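PDB 3ODT: protein DOA1, which probably binds ubiquitin through its WD40 beta-propeller domain and helps regulate the turnover of F-box proteins. Local coordinates for residues V35-V41 with Y56-L62; K71-L75 with G85-F89. One frame throughout, in Å; residues are numbered along the deposited sequence.

Contact 1: V35-V41 with Y56-L62; sequences VSRDGTV and YTGQGFL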
loop_
_atom_site.group_PDB
_atom_site.type_symbol
_atom_site.label_atom_id
_atom_site.label_comp_id
_atom_site.label_asym_id
_atom_site.label_seq_id
_atom_site.Cartn_x
_atom_site.Cartn_y
_atom_site.Cartn_z
ATOM N N VAL A 35 -0.556 -9.219 -5.482
ATOM C CA VAL A 35 0.513 -9.415 -6.451
ATOM C C VAL A 35 1.730 -9.944 -5.729
ATOM O O VAL A 35 1.869 -9.792 -4.504
ATOM C CB VAL A 35 0.837 -8.124 -7.228
ATOM C CG1 VAL A 35 -0.392 -7.565 -7.981
ATOM C CG2 VAL A 35 1.427 -7.077 -6.308
ATOM N N SER A 36 2.622 -10.571 -6.475
ATOM C CA SER A 36 3.644 -11.383 -5.869
ATOM C C SER A 36 4.916 -11.374 -6.693
ATOM O O SER A 36 4.886 -11.109 -7.900
ATOM C CB SER A 36 3.096 -12.820 -5.749
ATOM O OG SER A 36 4.087 -13.772 -5.461
ATOM N N ARG A 37 6.030 -11.719 -6.066
ATOM C CA ARG A 37 7.255 -12.000 -6.799
ATOM C C ARG A 37 7.133 -13.201 -7.743
ATOM O O ARG A 37 8.010 -13.406 -8.585
ATOM C CB ARG A 37 8.387 -12.186 -5.822
ATOM C CG ARG A 37 8.813 -10.888 -5.159
ATOM C CD ARG A 37 9.700 -11.204 -3.970
ATOM N NE ARG A 37 10.927 -11.910 -4.325
ATOM C CZ ARG A 37 12.084 -11.315 -4.598
ATOM N NH1 ARG A 37 12.180 -9.987 -4.581
ATOM N NH2 ARG A 37 13.152 -12.043 -4.885
ATOM N N ASP A 38 6.052 -13.975 -7.638
ATOM C CA ASP A 38 5.797 -15.061 -8.595
ATOM C C ASP A 38 5.310 -14.543 -9.964
ATOM O O ASP A 38 5.117 -15.313 -10.895
ATOM C CB ASP A 38 4.854 -16.151 -8.028
ATOM C CG ASP A 38 3.403 -15.695 -7.858
ATOM O OD1 ASP A 38 3.033 -14.602 -8.326
ATOM O OD2 ASP A 38 2.606 -16.476 -7.257
ATOM N N GLY A 39 5.132 -13.231 -10.074
ATOM C CA GLY A 39 4.804 -12.602 -11.328
ATOM C C GLY A 39 3.317 -12.571 -11.641
ATOM O O GLY A 39 2.939 -12.145 -12.731
ATOM N N THR A 40 2.483 -12.994 -10.694
ATOM C CA THR A 40 1.055 -13.064 -10.920
ATOM C C THR A 40 0.279 -12.007 -10.146
ATOM O O THR A 40 0.731 -11.515 -9.095
ATOM C CB THR A 40 0.457 -14.459 -10.589
ATOM O OG1 THR A 40 0.469 -14.687 -9.171
ATOM C CG2 THR A 40 1.195 -15.566 -11.315
ATOM N N VAL A 41 -0.881 -11.673 -10.705
ATOM C CA VAL A 41 -1.935 -10.894 -10.047
ATOM C C VAL A 41 -3.057 -11.886 -9.823
ATOM O O VAL A 41 -3.493 -12.539 -10.766
ATOM C CB VAL A 41 -2.488 -9.802 -10.962
ATOM C CG1 VAL A 41 -3.560 -8.988 -10.235
ATOM C CG2 VAL A 41 -1.367 -8.903 -11.467
ATOM N N TYR A 56 -3.559 -12.289 -14.240
ATOM C CA TYR A 56 -2.410 -11.899 -15.064
ATOM C C TYR A 56 -1.164 -12.659 -14.619
ATOM O O TYR A 56 -0.925 -12.824 -13.439
ATOM C CB TYR A 56 -2.134 -10.378 -14.963
ATOM C CG TYR A 56 -0.824 -9.967 -15.633
ATOM C CD1 TYR A 56 -0.790 -9.554 -16.954
ATOM C CD2 TYR A 56 0.377 -10.012 -14.933
ATOM C CE1 TYR A 56 0.422 -9.184 -17.549
ATOM C CE2 TYR A 56 1.565 -9.635 -15.501
ATOM C CZ TYR A 56 1.594 -9.225 -16.801
ATOM O OH TYR A 56 2.818 -8.878 -17.357
ATOM N N THR A 57 -0.376 -13.099 -15.586
ATOM C CA THR A 57 0.927 -13.704 -15.336
ATOM C C THR A 57 1.966 -13.075 -16.231
ATOM O O THR A 57 1.738 -12.877 -17.437
ATOM C CB THR A 57 0.961 -15.203 -15.649
ATOM O OG1 THR A 57 -0.119 -15.858 -14.992
ATOM C CG2 THR A 57 2.251 -15.795 -15.143
ATOM N N GLY A 58 3.130 -12.817 -15.627
ATOM C CA GLY A 58 4.328 -12.387 -16.339
ATOM C C GLY A 58 5.550 -12.901 -15.603
ATOM O O GLY A 58 5.428 -13.536 -14.545
ATOM N N GLN A 59 6.735 -12.676 -16.150
ATOM C CA GLN A 59 7.944 -13.165 -15.486
ATOM C C GLN A 59 8.473 -12.214 -14.413
ATOM O O GLN A 59 9.072 -12.655 -13.413
ATOM C CB GLN A 59 9.029 -13.503 -16.515
ATOM C CG GLN A 59 8.744 -14.819 -17.252
ATOM C CD GLN A 59 8.385 -15.981 -16.279
ATOM O OE1 GLN A 59 9.094 -16.231 -15.301
ATOM N NE2 GLN A 59 7.267 -16.683 -16.553
ATOM N N GLY A 60 8.233 -10.919 -14.569
ATOM C CA GLY A 60 8.828 -9.986 -13.634
ATOM C C GLY A 60 8.130 -9.965 -12.283
ATOM O O GLY A 60 6.924 -10.151 -12.191
ATOM N N PHE A 61 8.904 -9.680 -11.250
ATOM C CA PHE A 61 8.378 -9.565 -9.909
ATOM C C PHE A 61 7.358 -8.433 -9.907
ATOM O O PHE A 61 7.598 -7.362 -10.511
ATOM C CB PHE A 61 9.487 -9.209 -8.923
ATOM C CG PHE A 61 10.573 -10.219 -8.810
ATOM C CD1 PHE A 61 10.438 -11.506 -9.319
ATOM C CD2 PHE A 61 11.763 -9.874 -8.177
ATOM C CE1 PHE A 61 11.475 -12.424 -9.197
ATOM C CE2 PHE A 61 12.788 -10.794 -8.057
ATOM C CZ PHE A 61 12.639 -12.068 -8.565
ATOM N N LEU A 62 6.240 -8.655 -9.242
ATOM C CA LEU A 62 5.235 -7.617 -9.042
ATOM C C LEU A 62 5.287 -7.200 -7.567
ATOM O O LEU A 62 5.255 -8.048 -6.651
ATOM C CB LEU A 62 3.846 -8.099 -9.444
ATOM C CG LEU A 62 3.671 -8.475 -10.914
ATOM C CD1 LEU A 62 2.270 -8.956 -11.174
ATOM C CD2 LEU A 62 4.005 -7.263 -11.772
#
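Arg37, in a turn of one WD40 beta-propeller blade, meets Phe61 on the link to the next. The segment 56-62 leaves strand 50-57, the last of that blade, and enters strand 62-68, passing the type I turn Ser36-Gly39. The guanidinium of Arg37 lies above the Phe61 ring in an off-centre cation-pi contact, with CZ 4.1 Å from the ring centroid. The two planes are 40° apart. Arg37 CG sits over a face of the ring, and a bend at chi3 (61°) brings the guanidinium to it too. Leu62 points toward segment 35-41. Its CB rests against Val35 CB at 3.7 Å. The Leu62 and Val41 side chains cross at about a right angle, with Leu62 CD1 3.6 Å from Val41 CG2. Val41 CG2 also packs on Tyr56 CB. Thr40 and Thr57 run side by side on the other face. The bond from Thr40 N to Asp38 OD1 makes an Asx turn; Thr40 OG1 adds a second bond from the same face of the carboxylate. Asp38 OD2 reaches Arg42 and His17. Ser36 O is gripped twice: Leu62 N, at 3.1 Å, and Gly39 N approach from opposite faces of its carbonyl plane.

Contact 2: K71-L75 with G85-F89; sequences KELLL and GVPLF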
loop_
_atom_site.group_PDB
_atom_site.type_symbol
_atom_site.label_atom_id
_atom_site.label_comp_id
_atom_site.label_asym_id
_atom_site.label_seq_id
_atom_site.Cartn_x
_atom_site.Cartn_y
_atom_site.Cartn_z
ATOM N N LYS A 71 -12.986 2.384 -13.836
ATOM C CA LYS A 71 -12.671 1.485 -14.945
ATOM C C LYS A 71 -12.727 -0.001 -14.538
ATOM O O LYS A 71 -12.785 -0.891 -15.399
ATOM C CB LYS A 71 -11.296 1.823 -15.522
ATOM C CG LYS A 71 -11.217 3.151 -16.272
ATOM C CD LYS A 71 -9.849 3.280 -16.881
ATOM C CE LYS A 71 -9.650 4.598 -17.623
ATOM N NZ LYS A 71 -10.119 4.436 -19.020
ATOM N N GLU A 72 -12.724 -0.245 -13.235
ATOM C CA GLU A 72 -12.697 -1.595 -12.648
ATOM C C GLU A 72 -11.498 -2.354 -13.174
ATOM O O GLU A 72 -11.605 -3.491 -13.655
ATOM C CB GLU A 72 -14.026 -2.322 -12.905
ATOM C CG GLU A 72 -15.196 -1.486 -12.388
ATOM C CD GLU A 72 -16.503 -2.241 -12.245
ATOM O OE1 GLU A 72 -16.506 -3.487 -12.222
ATOM O OE2 GLU A 72 -17.535 -1.584 -12.105
ATOM N N LEU A 73 -10.338 -1.719 -13.020
ATOM C CA LEU A 73 -9.070 -2.293 -13.386
ATOM C C LEU A 73 -8.182 -2.449 -12.184
ATOM O O LEU A 73 -8.042 -1.529 -11.374
ATOM C CB LEU A 73 -8.312 -1.431 -14.374
ATOM C CG LEU A 73 -8.956 -1.295 -15.746
ATOM C CD1 LEU A 73 -8.182 -0.263 -16.554
ATOM C CD2 LEU A 73 -9.011 -2.627 -16.457
ATOM N N LEU A 74 -7.580 -3.621 -12.098
ATOM C CA LEU A 74 -6.467 -3.827 -11.196
ATOM C C LEU A 74 -5.197 -3.318 -11.872
ATOM O O LEU A 74 -4.840 -3.789 -12.959
ATOM C CB LEU A 74 -6.307 -5.307 -10.867
ATOM C CG LEU A 74 -7.415 -5.875 -9.988
ATOM C CD1 LEU A 74 -7.314 -7.365 -9.979
ATOM C CD2 LEU A 74 -7.377 -5.322 -8.572
ATOM N N LEU A 75 -4.532 -2.370 -11.230
ATOM C CA LEU A 75 -3.283 -1.803 -11.747
ATOM C C LEU A 75 -2.116 -2.387 -10.954
ATOM O O LEU A 75 -2.195 -2.517 -9.734
ATOM C CB LEU A 75 -3.272 -0.277 -11.641
ATOM C CG LEU A 75 -4.457 0.472 -12.221
ATOM C CD1 LEU A 75 -4.240 1.948 -12.062
ATOM C CD2 LEU A 75 -4.608 0.125 -13.640
ATOM N N GLY A 85 -2.680 -2.809 -16.382
ATOM C CA GLY A 85 -3.994 -2.923 -15.808
ATOM C C GLY A 85 -4.747 -4.046 -16.465
ATOM O O GLY A 85 -4.654 -4.262 -17.683
ATOM N N VAL A 86 -5.479 -4.790 -15.649
ATOM C CA VAL A 86 -6.385 -5.810 -16.169
ATOM C C VAL A 86 -7.753 -5.720 -15.515
ATOM O O VAL A 86 -7.870 -5.293 -14.360
ATOM C CB VAL A 86 -5.854 -7.246 -15.943
ATOM C CG1 VAL A 86 -4.567 -7.469 -16.729
ATOM C CG2 VAL A 86 -5.669 -7.551 -14.479
ATOM N N PRO A 87 -8.789 -6.146 -16.248
ATOM C CA PRO A 87 -10.131 -6.174 -15.672
ATOM C C PRO A 87 -10.280 -7.323 -14.681
ATOM O O PRO A 87 -9.412 -8.177 -14.566
ATOM C CB PRO A 87 -11.040 -6.378 -16.901
ATOM C CG PRO A 87 -10.171 -7.044 -17.906
ATOM C CD PRO A 87 -8.802 -6.465 -17.686
ATOM N N LEU A 88 -11.395 -7.339 -13.970
ATOM C CA LEU A 88 -11.628 -8.332 -12.941
ATOM C C LEU A 88 -11.986 -9.679 -13.572
ATOM O O LEU A 88 -12.229 -10.635 -12.871
ATOM C CB LEU A 88 -12.764 -7.854 -12.038
ATOM C CG LEU A 88 -12.423 -6.535 -11.320
ATOM C CD1 LEU A 88 -13.657 -5.997 -10.621
ATOM C CD2 LEU A 88 -11.280 -6.693 -10.316
ATOM N N PHE A 89 -12.050 -9.726 -14.903
ATOM C CA PHE A 89 -12.447 -10.934 -15.643
ATOM C C PHE A 89 -11.375 -11.350 -16.648
ATOM O O PHE A 89 -11.634 -12.187 -17.528
ATOM C CB PHE A 89 -13.786 -10.719 -16.355
ATOM C CG PHE A 89 -13.866 -9.435 -17.154
ATOM C CD1 PHE A 89 -13.215 -9.305 -18.368
ATOM C CD2 PHE A 89 -14.617 -8.368 -16.693
ATOM C CE1 PHE A 89 -13.294 -8.123 -19.099
ATOM C CE2 PHE A 89 -14.701 -7.185 -17.412
ATOM C CZ PHE A 89 -14.042 -7.060 -18.618
#
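Leu74 and Leu88 meet at about a right angle on one face of a beta hairpin. The hairpin joins strands 73-78 and 83-87, the two middle strands of a four-stranded propeller blade. Leu88 CD2 lies 4.0 Å from Leu74 CG and equally close to Leu74 CD1. One methyl thus rests against the branch of the other leucine. Leu74 has the largest area buried by this contact. Its CG stands anti to the carbonyl carbon (chi1 -70°), and this turns the branch toward Leu88. Its backbone makes the hydrogen-bonded antiparallel pair with Val86. Leu74 N gives to Val86 O at 2.8 Å, with the donor nearly along the C=O axis. Val86 N returns a bond to Leu74 O at 2.9 Å. That oxygen also receives a close CA-H contact from Gly85. Val86 CG2 stands beside Leu74 CB on the same face.

Leu88 also reaches the backbone of Glu72: its CG lies 3.9 Å from Glu72 O. Its CD1 meets Glu72 OE1 at 4.1 Å. With an alanine at Leu88, the methyl resting on the Leu74 branch is gone, which would probably open a gap between Leu74 and Glu72. On the other face, Leu73 CD2 presses on the peptide between Val86 and Pro87, 3.5 Å from Pro87 N. Leu75 CD2 lies over Gly85 CA, where a side chain would collide with it.

Glu72 and Leu73 both face Asp68 in a G1 beta bulge, where the chain turns out of strand 62-68. Tyr67 of that strand touches Glu72, Leu74 and Leu88. Leu43, on strand 40-46 of the preceding blade, packs against Leu88. Tyr98 flanks Leu73 and Leu75.

How the contacts relate
The two contacts follow one another along the chain, with centres about 15 Å apart. Both are partly buried. Contact 1 ties the turn between the two middle strands of one blade to its last strand and to the link that starts the next. Contact 2 lies wholly within that next blade and pairs its two middle strands. The chemistry differs accordingly. Contact 1 mixes a charged-aromatic pair on the partly exposed side with polar turn bonds; contact 2 is mostly leucine packing around a regular backbone pair. They touch between the blades, where Val41 CG1 lies 4.1 Å from Leu74 CD1 and Tyr56 CB packs on Val86 CG1. Phe76, on strand 73-78, also touches Val35, Val41 and Leu62.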